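Local coordinates for protein pyridoxal kinase (Lactobacillus plantarum, PDB 3H74) that probably catalyses the ATP-dependent phosphorylation of pyridoxal to pyridoxal 5'-phosphate, as a kinase of the ribokinase-like clan, at residues D123-M128 / A145-G150; D107-L110 / L116-G119; A168-K171 / H175-I178; A78-V83 / Q90-Y95. All blocks are in the same frame, centred on the assembly; numbering follows the deposited sequence.

Contact 1 (D123-M128 / A145-G150)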
loop_
_atom_site.group_PDB
_atom_site.type_symbol
_atom_site.label_atom_id
_atom_site.label_comp_id
_atom_site.label_asym_id
_atom_site.label_seq_id
_atom_site.Cartn_x
_atom_site.Cartn_y
_atom_site.Cartn_z
ATOM N N ASP A 123 8.262 -11.180 -15.001
ATOM C CA ASP A 123 7.981 -10.014 -15.835
ATOM C C ASP A 123 7.256 -8.942 -15.023
ATOM O O ASP A 123 7.546 -7.755 -15.162
ATOM C CB ASP A 123 7.148 -10.397 -17.064
ATOM C CG ASP A 123 7.971 -11.072 -18.156
ATOM O OD1 ASP A 123 9.216 -10.953 -18.152
ATOM O OD2 ASP A 123 7.352 -11.714 -19.028
ATOM N N TYR A 124 6.320 -9.365 -14.175
ATOM C CA TYR A 124 5.589 -8.419 -13.336
ATOM C C TYR A 124 6.497 -7.812 -12.268
ATOM O O TYR A 124 6.403 -6.617 -11.988
ATOM C CB TYR A 124 4.350 -9.058 -12.709
ATOM C CG TYR A 124 3.442 -8.035 -12.065
ATOM C CD1 TYR A 124 2.661 -7.189 -12.838
ATOM C CD2 TYR A 124 3.385 -7.899 -10.681
ATOM C CE1 TYR A 124 1.831 -6.245 -12.261
ATOM C CE2 TYR A 124 2.565 -6.942 -10.086
ATOM C CZ TYR A 124 1.792 -6.124 -10.883
ATOM O OH TYR A 124 0.969 -5.179 -10.325
ATOM N N VAL A 125 7.391 -8.625 -11.701
ATOM C CA VAL A 125 8.380 -8.130 -10.748
ATOM C C VAL A 125 9.253 -7.049 -11.389
ATOM O O VAL A 125 9.538 -6.022 -10.771
ATOM C CB VAL A 125 9.266 -9.273 -10.182
ATOM C CG1 VAL A 125 10.295 -8.730 -9.222
ATOM C CG2 VAL A 125 8.404 -10.303 -9.460
ATOM N N ALA A 126 9.677 -7.283 -12.630
ATOM C CA ALA A 126 10.490 -6.311 -13.347
ATOM C C ALA A 126 9.722 -5.002 -13.577
ATOM O O ALA A 126 10.276 -3.913 -13.414
ATOM C CB ALA A 126 10.985 -6.894 -14.661
ATOM N N ALA A 127 8.444 -5.114 -13.939
ATOM C CA ALA A 127 7.609 -3.927 -14.095
ATOM C C ALA A 127 7.478 -3.152 -12.774
ATOM O O ALA A 127 7.506 -1.921 -12.759
ATOM C CB ALA A 127 6.245 -4.307 -14.634
HETATM N N MSE A 128 7.365 -3.884 -11.668
HETATM C CA MSE A 128 7.262 -3.268 -10.351
HETATM C C MSE A 128 8.551 -2.523 -9.987
HETATM O O MSE A 128 8.508 -1.436 -9.413
HETATM C CB MSE A 128 6.945 -4.321 -9.298
HETATM C CG MSE A 128 6.620 -3.717 -7.942
HETATM SE SE MSE A 128 5.154 -2.422 -7.969
HETATM C CE MSE A 128 3.826 -3.506 -8.874
ATOM N N ALA A 145 10.007 -7.904 -0.513
ATOM C CA ALA A 145 11.372 -7.392 -0.360
ATOM C C ALA A 145 12.379 -8.287 -1.086
ATOM O O ALA A 145 13.240 -7.804 -1.828
ATOM C CB ALA A 145 11.730 -7.271 1.102
ATOM N N ALA A 146 12.252 -9.592 -0.865
ATOM C CA ALA A 146 13.114 -10.586 -1.502
ATOM C C ALA A 146 12.906 -10.638 -3.015
ATOM O O ALA A 146 13.875 -10.687 -3.783
ATOM C CB ALA A 146 12.900 -11.956 -0.880
ATOM N N LEU A 147 11.650 -10.627 -3.460
ATOM C CA LEU A 147 11.370 -10.617 -4.895
ATOM C C LEU A 147 12.013 -9.411 -5.578
ATOM O O LEU A 147 12.616 -9.536 -6.645
ATOM C CB LEU A 147 9.869 -10.648 -5.170
ATOM C CG LEU A 147 9.196 -11.996 -4.937
ATOM C CD1 LEU A 147 7.699 -11.761 -4.811
ATOM C CD2 LEU A 147 9.502 -13.009 -6.041
ATOM N N LEU A 148 11.908 -8.242 -4.955
ATOM C CA LEU A 148 12.423 -7.014 -5.562
ATOM C C LEU A 148 13.947 -6.984 -5.643
ATOM O O LEU A 148 14.503 -6.476 -6.620
ATOM C CB LEU A 148 11.906 -5.773 -4.834
ATOM C CG LEU A 148 10.411 -5.495 -4.998
ATOM C CD1 LEU A 148 9.988 -4.416 -4.013
ATOM C CD2 LEU A 148 10.072 -5.086 -6.417
ATOM N N THR A 149 14.621 -7.530 -4.638
ATOM C CA THR A 149 16.092 -7.586 -4.660
ATOM C C THR A 149 16.650 -8.808 -5.399
ATOM O O THR A 149 17.839 -8.830 -5.739
ATOM C CB THR A 149 16.700 -7.575 -3.250
ATOM O OG1 THR A 149 16.268 -8.739 -2.544
ATOM C CG2 THR A 149 16.312 -6.316 -2.484
ATOM N N GLY A 150 15.819 -9.820 -5.634
ATOM C CA GLY A 150 16.269 -11.074 -6.258
ATOM C C GLY A 150 16.739 -12.151 -5.289
ATOM O O GLY A 150 17.060 -13.279 -5.701
#
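With chi1 at 179°, Val125 swings CG1 over beside its carbonyl carbon and on to the turn of helix holding Leu147, and Met128 starts off the same way (chi1 -171°), so that its CG faces Leu148. Met128 is modelled as selenomethionine. The first of these meetings is of methyl with backbone: Val125 CG1 sits 3.6 Å from Leu147 O, resting against the carbonyl near the C-terminal end of helix 142-149. The other branch, Val125 CG2, lies 4.5 Å from Leu147 CD2, a looser touch. One turn further along helix 122-131, Met128 CG comes within 4.0 Å of Leu148 CD2, the two side chains passing at a slant. Beyond CG the selenomethionine chain bends twice and turns its selenium away, toward Pro108, while Leu148 goes on to Leu166 of helix 159-167. The touches between side chains are all apolar, and the carbonyls at the helix end are not neglected. Leu148 O accepts from both Arg129 NE and Gln169 NE2. Ala145 O is gripped by Thr149 OG1 and Thr149 N from opposite faces of its plane; the helix ends at Thr149, and Gly150, with positive phi, turns the chain away. The two axes cross almost at right angles (87°) and approach to 9.9 Å, so a few side chains near the crossing make the whole contact. This is crossed helix-on-helix packing between helices that come before and after strand 137-138 in the chain, within the layered alpha/beta fold of the ribokinase clan.

Contact 2 (D107-L110 / L116-G119)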
loop_
_atom_site.group_PDB
_atom_site.type_symbol
_atom_site.label_atom_id
_atom_site.label_comp_id
_atom_site.label_asym_id
_atom_site.label_seq_id
_atom_site.Cartn_x
_atom_site.Cartn_y
_atom_site.Cartn_z
ATOM N N ASP A 107 2.837 0.643 -2.713
ATOM C CA ASP A 107 2.760 -0.663 -2.079
ATOM C C ASP A 107 3.031 -1.675 -3.198
ATOM O O ASP A 107 2.193 -1.853 -4.083
ATOM C CB ASP A 107 1.377 -0.871 -1.453
ATOM C CG ASP A 107 1.274 -2.169 -0.705
ATOM O OD1 ASP A 107 2.168 -3.029 -0.883
ATOM O OD2 ASP A 107 0.291 -2.339 0.051
ATOM N N PRO A 108 4.226 -2.303 -3.200
ATOM C CA PRO A 108 4.630 -3.143 -4.328
ATOM C C PRO A 108 4.032 -4.542 -4.212
ATOM O O PRO A 108 4.725 -5.509 -3.912
ATOM C CB PRO A 108 6.150 -3.182 -4.191
ATOM C CG PRO A 108 6.391 -3.088 -2.728
ATOM C CD PRO A 108 5.265 -2.253 -2.155
ATOM N N VAL A 109 2.725 -4.626 -4.432
ATOM C CA VAL A 109 1.982 -5.854 -4.208
ATOM C C VAL A 109 2.420 -6.918 -5.213
ATOM O O VAL A 109 2.228 -6.755 -6.425
ATOM C CB VAL A 109 0.462 -5.594 -4.308
ATOM C CG1 VAL A 109 -0.323 -6.897 -4.223
ATOM C CG2 VAL A 109 0.012 -4.624 -3.227
ATOM N N LEU A 110 2.991 -8.003 -4.691
ATOM C CA LEU A 110 3.537 -9.084 -5.520
ATOM C C LEU A 110 3.253 -10.470 -4.971
ATOM O O LEU A 110 3.085 -11.413 -5.736
ATOM C CB LEU A 110 5.060 -8.961 -5.677
ATOM C CG LEU A 110 5.659 -7.715 -6.326
ATOM C CD1 LEU A 110 7.149 -7.710 -6.092
ATOM C CD2 LEU A 110 5.350 -7.636 -7.813
ATOM N N LEU A 116 4.930 -15.620 -5.071
ATOM C CA LEU A 116 4.186 -14.693 -5.912
ATOM C C LEU A 116 2.707 -15.043 -5.884
ATOM O O LEU A 116 2.346 -16.218 -5.837
ATOM C CB LEU A 116 4.692 -14.786 -7.349
ATOM C CG LEU A 116 6.016 -14.086 -7.655
ATOM C CD1 LEU A 116 6.680 -14.709 -8.879
ATOM C CD2 LEU A 116 5.800 -12.594 -7.852
ATOM N N TYR A 117 1.841 -14.040 -5.923
ATOM C CA TYR A 117 0.436 -14.267 -6.071
ATOM C C TYR A 117 0.158 -14.903 -7.426
ATOM O O TYR A 117 0.859 -14.671 -8.357
ATOM C CB TYR A 117 -0.369 -12.961 -5.929
ATOM C CG TYR A 117 -0.314 -12.339 -4.512
ATOM C CD1 TYR A 117 -0.552 -13.084 -3.368
ATOM C CD2 TYR A 117 -0.026 -11.004 -4.328
ATOM C CE1 TYR A 117 -0.488 -12.530 -2.125
ATOM C CE2 TYR A 117 0.023 -10.446 -3.097
ATOM C CZ TYR A 117 -0.181 -11.205 -1.987
ATOM O OH TYR A 117 -0.120 -10.641 -0.767
ATOM N N GLN A 118 -0.885 -15.723 -7.466
ATOM C CA GLN A 118 -1.306 -16.371 -8.689
ATOM C C GLN A 118 -1.509 -15.325 -9.790
ATOM O O GLN A 118 -2.110 -14.351 -9.605
ATOM C CB GLN A 118 -2.575 -17.228 -8.418
ATOM C CG GLN A 118 -2.288 -18.363 -7.286
ATOM C CD GLN A 118 -3.274 -19.620 -7.137
ATOM O OE1 GLN A 118 -4.324 -19.626 -6.419
ATOM N NE2 GLN A 118 -2.795 -20.718 -7.665
ATOM N N GLY A 119 -0.854 -15.535 -10.897
ATOM C CA GLY A 119 -0.940 -14.623 -12.031
ATOM C C GLY A 119 0.235 -13.673 -12.233
ATOM O O GLY A 119 0.379 -13.082 -13.255
#
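Leu110 and Tyr117 are drawn together by a nearly straight backbone bond, Tyr117 N to Leu110 O, 2.9 Å long with 171° at the hydrogen; the N-H arrives in the carbonyl plane on a lone pair. Packing is close around that carbonyl. Tyr117 CD2 lies 3.4 Å from Leu110 C. Leu116 CD2 comes within 3.6 Å of Leu110 O, and Leu116 CA adds a CA-H...O contact to the same oxygen. Val109 CG1 meets the edge of the tyrosine ring, 3.7 Å from Tyr117 CE2. The leucine side chains touch more loosely, Leu110 CB to Leu116 CD2 being 4.3 Å, and beyond Tyr117 the chain is exposed at Gln118 and Gly119. From the C-terminal histidine run, probably a purification tag, His281 touches Val109 and Tyr117; a sulfate lies about 4 Å from the tyrosine side chain. With an alanine for Tyr117, the backbone bond could persist, but Val109 CG1 would probably lose the ring edge it packs on and the Leu110 carbonyl group its aromatic neighbour. Leu110 N turns to Glu144 OE2. The chemistry implies one backbone bond carrying the pairing of strands 111-112 and 115-116 past the hairpin, with apolar groups packed around it.

Contact 3 (A168-K171 / H175-I178)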
loop_
_atom_site.group_PDB
_atom_site.type_symbol
_atom_site.label_atom_id
_atom_site.label_comp_id
_atom_site.label_asym_id
_atom_site.label_seq_id
_atom_site.Cartn_x
_atom_site.Cartn_y
_atom_site.Cartn_z
ATOM N N ALA A 168 18.761 0.948 -2.569
ATOM C CA ALA A 168 19.610 1.406 -3.668
ATOM C C ALA A 168 18.889 1.348 -5.022
ATOM O O ALA A 168 19.325 1.983 -5.981
ATOM C CB ALA A 168 20.910 0.630 -3.700
ATOM N N GLN A 169 17.783 0.598 -5.078
ATOM C CA GLN A 169 16.882 0.535 -6.240
ATOM C C GLN A 169 15.853 1.646 -6.233
ATOM O O GLN A 169 14.883 1.620 -7.005
ATOM C CB GLN A 169 16.060 -0.728 -6.187
ATOM C CG GLN A 169 16.755 -2.001 -6.509
ATOM C CD GLN A 169 15.750 -3.113 -6.669
ATOM O OE1 GLN A 169 14.602 -2.874 -7.062
ATOM N NE2 GLN A 169 16.160 -4.332 -6.359
ATOM N N LEU A 170 16.018 2.570 -5.305
ATOM C CA LEU A 170 15.137 3.704 -5.196
ATOM C C LEU A 170 15.961 4.947 -5.482
ATOM O O LEU A 170 17.201 4.915 -5.397
ATOM C CB LEU A 170 14.516 3.751 -3.795
ATOM C CG LEU A 170 13.740 2.511 -3.302
ATOM C CD1 LEU A 170 13.232 2.714 -1.877
ATOM C CD2 LEU A 170 12.571 2.124 -4.230
ATOM N N LYS A 171 15.287 6.032 -5.842
ATOM C CA LYS A 171 15.943 7.321 -6.017
ATOM C C LYS A 171 16.636 7.750 -4.720
ATOM O O LYS A 171 16.346 7.223 -3.640
ATOM C CB LYS A 171 14.927 8.380 -6.442
ATOM C CG LYS A 171 13.918 8.722 -5.357
ATOM C CD LYS A 171 12.964 9.797 -5.799
ATOM C CE LYS A 171 12.023 10.149 -4.672
ATOM N NZ LYS A 171 11.014 11.140 -5.115
ATOM N N HIS A 175 12.843 5.778 0.834
ATOM C CA HIS A 175 12.817 4.846 1.956
ATOM C C HIS A 175 12.147 3.537 1.606
ATOM O O HIS A 175 10.983 3.523 1.178
ATOM C CB HIS A 175 12.050 5.458 3.126
ATOM C CG HIS A 175 12.533 6.811 3.509
ATOM N ND1 HIS A 175 13.693 7.002 4.225
ATOM C CD2 HIS A 175 12.033 8.043 3.260
ATOM C CE1 HIS A 175 13.884 8.297 4.408
ATOM N NE2 HIS A 175 12.892 8.951 3.829
ATOM N N ALA A 176 12.864 2.438 1.817
ATOM C CA ALA A 176 12.280 1.110 1.759
ATOM C C ALA A 176 11.825 0.729 3.170
ATOM O O ALA A 176 12.609 0.764 4.122
ATOM C CB ALA A 176 13.295 0.112 1.231
ATOM N N VAL A 177 10.551 0.391 3.309
ATOM C CA VAL A 177 9.993 0.004 4.597
ATOM C C VAL A 177 9.379 -1.384 4.477
ATOM O O VAL A 177 8.411 -1.563 3.730
ATOM C CB VAL A 177 8.903 1.008 5.052
ATOM C CG1 VAL A 177 8.347 0.612 6.409
ATOM C CG2 VAL A 177 9.437 2.428 5.076
ATOM N N ILE A 178 9.924 -2.367 5.190
ATOM C CA ILE A 178 9.328 -3.703 5.218
ATOM C C ILE A 178 8.277 -3.739 6.325
ATOM O O ILE A 178 8.566 -3.354 7.448
ATOM C CB ILE A 178 10.391 -4.820 5.393
ATOM C CG1 ILE A 178 11.375 -4.786 4.224
ATOM C CG2 ILE A 178 9.719 -6.187 5.490
ATOM C CD1 ILE A 178 12.557 -5.745 4.364
#
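The peptide group joining His175 to Ala176 is the flat surface here, and Leu170 CD1 rests squarely over one face of it, 3.7 Å from His175 C and equally 3.7 Å from Ala176 N. The CB of His175 leaves from the other face, and its imidazole packs on Leu231 of helix 231-251. At the edge of the same peptide, Ala176 N gives its hydrogen to Gln167 OE1, so the amide beneath the methyl is satisfied. Leu170 reaches this place with CG beside its backbone N (chi1 -56°) and an extended chi2 that sends CD1 forward. Leu170 CD1 then meets Ala176 CB at 4.1 Å, the one side-chain-to-side-chain touch. No polar bond links 168-171 to 175-178; a single leucine does the work across a short loop, with the nearest CA atoms, of Leu170 and His175, still 7.6 Å apart. Its neighbour Lys171 is tied elsewhere, in a salt bridge from NZ to Asp136 OD2. Strand 175-176 is the outermost of the main sheet, bonded through the backbone of His175 to Ile138 of strand 137-138 and to Asp136 just before it. Leu170 and Ala176 both lean on Ile138, and Ala176 also meets Leu166, so the contact lies where helix 159-167 ends and its chain turns back into the sheet, with helix 231-251 packing on the imidazole's side.

Contact 4 (A78-V83 / Q90-Y95)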
loop_
_atom_site.group_PDB
_atom_site.type_symbol
_atom_site.label_atom_id
_atom_site.label_comp_id
_atom_site.label_asym_id
_atom_site.label_seq_id
_atom_site.Cartn_x
_atom_site.Cartn_y
_atom_site.Cartn_z
ATOM N N ALA A 78 0.533 10.876 -4.525
ATOM C CA ALA A 78 -0.016 9.659 -5.107
ATOM C C ALA A 78 0.329 8.457 -4.258
ATOM O O ALA A 78 1.438 8.367 -3.709
ATOM C CB ALA A 78 0.494 9.453 -6.524
ATOM N N LEU A 79 -0.646 7.554 -4.164
ATOM C CA LEU A 79 -0.482 6.250 -3.550
ATOM C C LEU A 79 -0.875 5.214 -4.587
ATOM O O LEU A 79 -1.980 5.267 -5.140
ATOM C CB LEU A 79 -1.381 6.116 -2.319
ATOM C CG LEU A 79 -1.585 4.717 -1.731
ATOM C CD1 LEU A 79 -0.276 4.114 -1.235
ATOM C CD2 LEU A 79 -2.606 4.759 -0.613
ATOM N N ILE A 80 0.023 4.273 -4.849
ATOM C CA ILE A 80 -0.261 3.199 -5.799
ATOM C C ILE A 80 -0.280 1.884 -5.044
ATOM O O ILE A 80 0.713 1.533 -4.389
ATOM C CB ILE A 80 0.794 3.111 -6.949
ATOM C CG1 ILE A 80 1.123 4.495 -7.534
ATOM C CG2 ILE A 80 0.353 2.106 -8.006
ATOM C CD1 ILE A 80 -0.051 5.264 -8.145
ATOM N N GLY A 81 -1.407 1.183 -5.109
ATOM C CA GLY A 81 -1.527 -0.157 -4.543
ATOM C C GLY A 81 -1.521 -1.191 -5.653
ATOM O O GLY A 81 -0.816 -1.038 -6.644
ATOM N N TYR A 82 -2.305 -2.250 -5.481
ATOM C CA TYR A 82 -2.394 -3.317 -6.479
ATOM C C TYR A 82 -2.648 -2.755 -7.876
ATOM O O TYR A 82 -3.594 -1.988 -8.076
ATOM C CB TYR A 82 -3.519 -4.291 -6.105
ATOM C CG TYR A 82 -3.770 -5.375 -7.128
ATOM C CD1 TYR A 82 -3.188 -6.633 -6.996
ATOM C CD2 TYR A 82 -4.595 -5.144 -8.229
ATOM C CE1 TYR A 82 -3.424 -7.635 -7.938
ATOM C CE2 TYR A 82 -4.826 -6.139 -9.183
ATOM C CZ TYR A 82 -4.232 -7.379 -9.021
ATOM O OH TYR A 82 -4.449 -8.393 -9.937
ATOM N N VAL A 83 -1.824 -3.161 -8.838
ATOM C CA VAL A 83 -1.985 -2.727 -10.230
ATOM C C VAL A 83 -2.547 -3.881 -11.066
ATOM O O VAL A 83 -3.682 -3.810 -11.547
ATOM C CB VAL A 83 -0.676 -2.148 -10.825
ATOM C CG1 VAL A 83 -0.890 -1.756 -12.271
ATOM C CG2 VAL A 83 -0.218 -0.944 -10.028
ATOM N N GLN A 90 3.424 0.100 -16.423
ATOM C CA GLN A 90 4.150 0.983 -17.335
ATOM C C GLN A 90 3.412 2.296 -17.576
ATOM O O GLN A 90 4.011 3.364 -17.537
ATOM C CB GLN A 90 4.429 0.269 -18.658
ATOM C CG GLN A 90 5.377 -0.910 -18.512
ATOM C CD GLN A 90 5.458 -1.775 -19.759
ATOM O OE1 GLN A 90 4.601 -1.709 -20.637
ATOM N NE2 GLN A 90 6.491 -2.604 -19.830
ATOM N N GLN A 91 2.104 2.202 -17.793
ATOM C CA GLN A 91 1.269 3.386 -17.992
ATOM C C GLN A 91 1.306 4.308 -16.782
ATOM O O GLN A 91 1.473 5.520 -16.910
ATOM C CB GLN A 91 -0.171 2.971 -18.268
ATOM C CG GLN A 91 -0.381 2.339 -19.642
ATOM C CD GLN A 91 -0.573 3.366 -20.761
ATOM O OE1 GLN A 91 -0.844 4.545 -20.509
ATOM N NE2 GLN A 91 -0.441 2.915 -21.999
ATOM N N ILE A 92 1.146 3.723 -15.595
ATOM C CA ILE A 92 1.202 4.493 -14.351
ATOM C C ILE A 92 2.574 5.151 -14.162
ATOM O O ILE A 92 2.660 6.328 -13.821
ATOM C CB ILE A 92 0.809 3.631 -13.124
ATOM C CG1 ILE A 92 -0.661 3.216 -13.226
ATOM C CG2 ILE A 92 1.096 4.373 -11.803
ATOM C CD1 ILE A 92 -1.062 2.110 -12.262
ATOM N N THR A 93 3.639 4.388 -14.414
ATOM C CA THR A 93 5.002 4.895 -14.236
ATOM C C THR A 93 5.229 6.190 -15.030
ATOM O O THR A 93 5.706 7.187 -14.490
ATOM C CB THR A 93 6.065 3.833 -14.613
ATOM O OG1 THR A 93 5.899 2.671 -13.790
ATOM C CG2 THR A 93 7.480 4.377 -14.410
ATOM N N THR A 94 4.847 6.186 -16.303
ATOM C CA THR A 94 5.092 7.370 -17.132
ATOM C C THR A 94 4.162 8.533 -16.772
ATOM O O THR A 94 4.579 9.696 -16.810
ATOM C CB THR A 94 5.006 7.084 -18.632
ATOM O OG1 THR A 94 3.652 6.788 -18.975
ATOM C CG2 THR A 94 5.920 5.924 -19.029
ATOM N N TYR A 95 2.922 8.224 -16.387
ATOM C CA TYR A 95 2.003 9.274 -15.960
ATOM C C TYR A 95 2.537 10.007 -14.727
ATOM O O TYR A 95 2.535 11.237 -14.666
ATOM C CB TYR A 95 0.576 8.759 -15.713
ATOM C CG TYR A 95 -0.318 9.892 -15.305
ATOM C CD1 TYR A 95 -0.708 10.853 -16.238
ATOM C CD2 TYR A 95 -0.720 10.058 -13.976
ATOM C CE1 TYR A 95 -1.501 11.916 -15.877
ATOM C CE2 TYR A 95 -1.517 11.127 -13.606
ATOM C CZ TYR A 95 -1.896 12.056 -14.558
ATOM O OH TYR A 95 -2.673 13.117 -14.188
#
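Ile92 carries the helix side of this contact, meeting Ile80 with one branch and Val83 with the other. Following 90-95 from its start, Gln90 touches Gln130 of helix 122-131, and Gln91 leans on Pro62. Then comes Ile92, aimed at the strand. Its CG2 lies 3.9 Å from Ile80 CD1, and here the two isoleucines run past each other in opposite directions. Ile80 makes this possible by folding its own chain: CG1 stands beside the backbone N (chi1 -45°) and chi2 is bent at -60°, which brings CD1 round to the helix. The longer branch of Ile92 is stretched out instead (chi2 166°) and reaches Val83 end on. Ile92 CD1 is 3.9 Å from Val83 CG1 and 3.9 Å from Val83 CG2, so it sits evenly against both methyls of the valine. Further on, Thr93 returns its hydroxyl to the helix, bonding OG1 to Cys89 O, and Tyr95 stacks on the ring of Phe65 in helix 61-70. The CA atoms of Ile80 and Ile92 are 8.8 Å apart, a distance bridged by the side chains of these two residues, and all three residues that touch are buried. Strand 77-80 is joined through helix 86-98 to the parallel strand 103-106, and Ile80 pairs through its backbone with Val105; the arrangement is the seam of a beta-alpha-beta crossover, where the helix packs on the strand and on the loop leading into it, as in the Rossmann-like alpha/beta core of ribokinase-clan kinases.

How the contacts relate
All four contacts are mostly buried, but they occupy different layers. Contacts 3 and 4 both reach the main sheet, at an outermost strand and an inner one, and do not touch each other. Contact 1 joins two helices, and contact 2 closes the hairpin that precedes helix 122-131. Contacts 1 and 2 share a boundary, with Tyr124 CD2 3.5 Å from Leu110 CD2. Contact 4 is tied to contact 2 by Asp107 N and Ile80 O, and contact 3 to contact 1 by Gln169 NE2 and Leu148 O. Only contact 2 has a hydrogen bond between its own segments; the others rest on aliphatic packing, against backbone atoms as well in contacts 1 and 3. The touching residues of contact 4 are all buried, while contacts 1, 2 and 3 each include a partly exposed one.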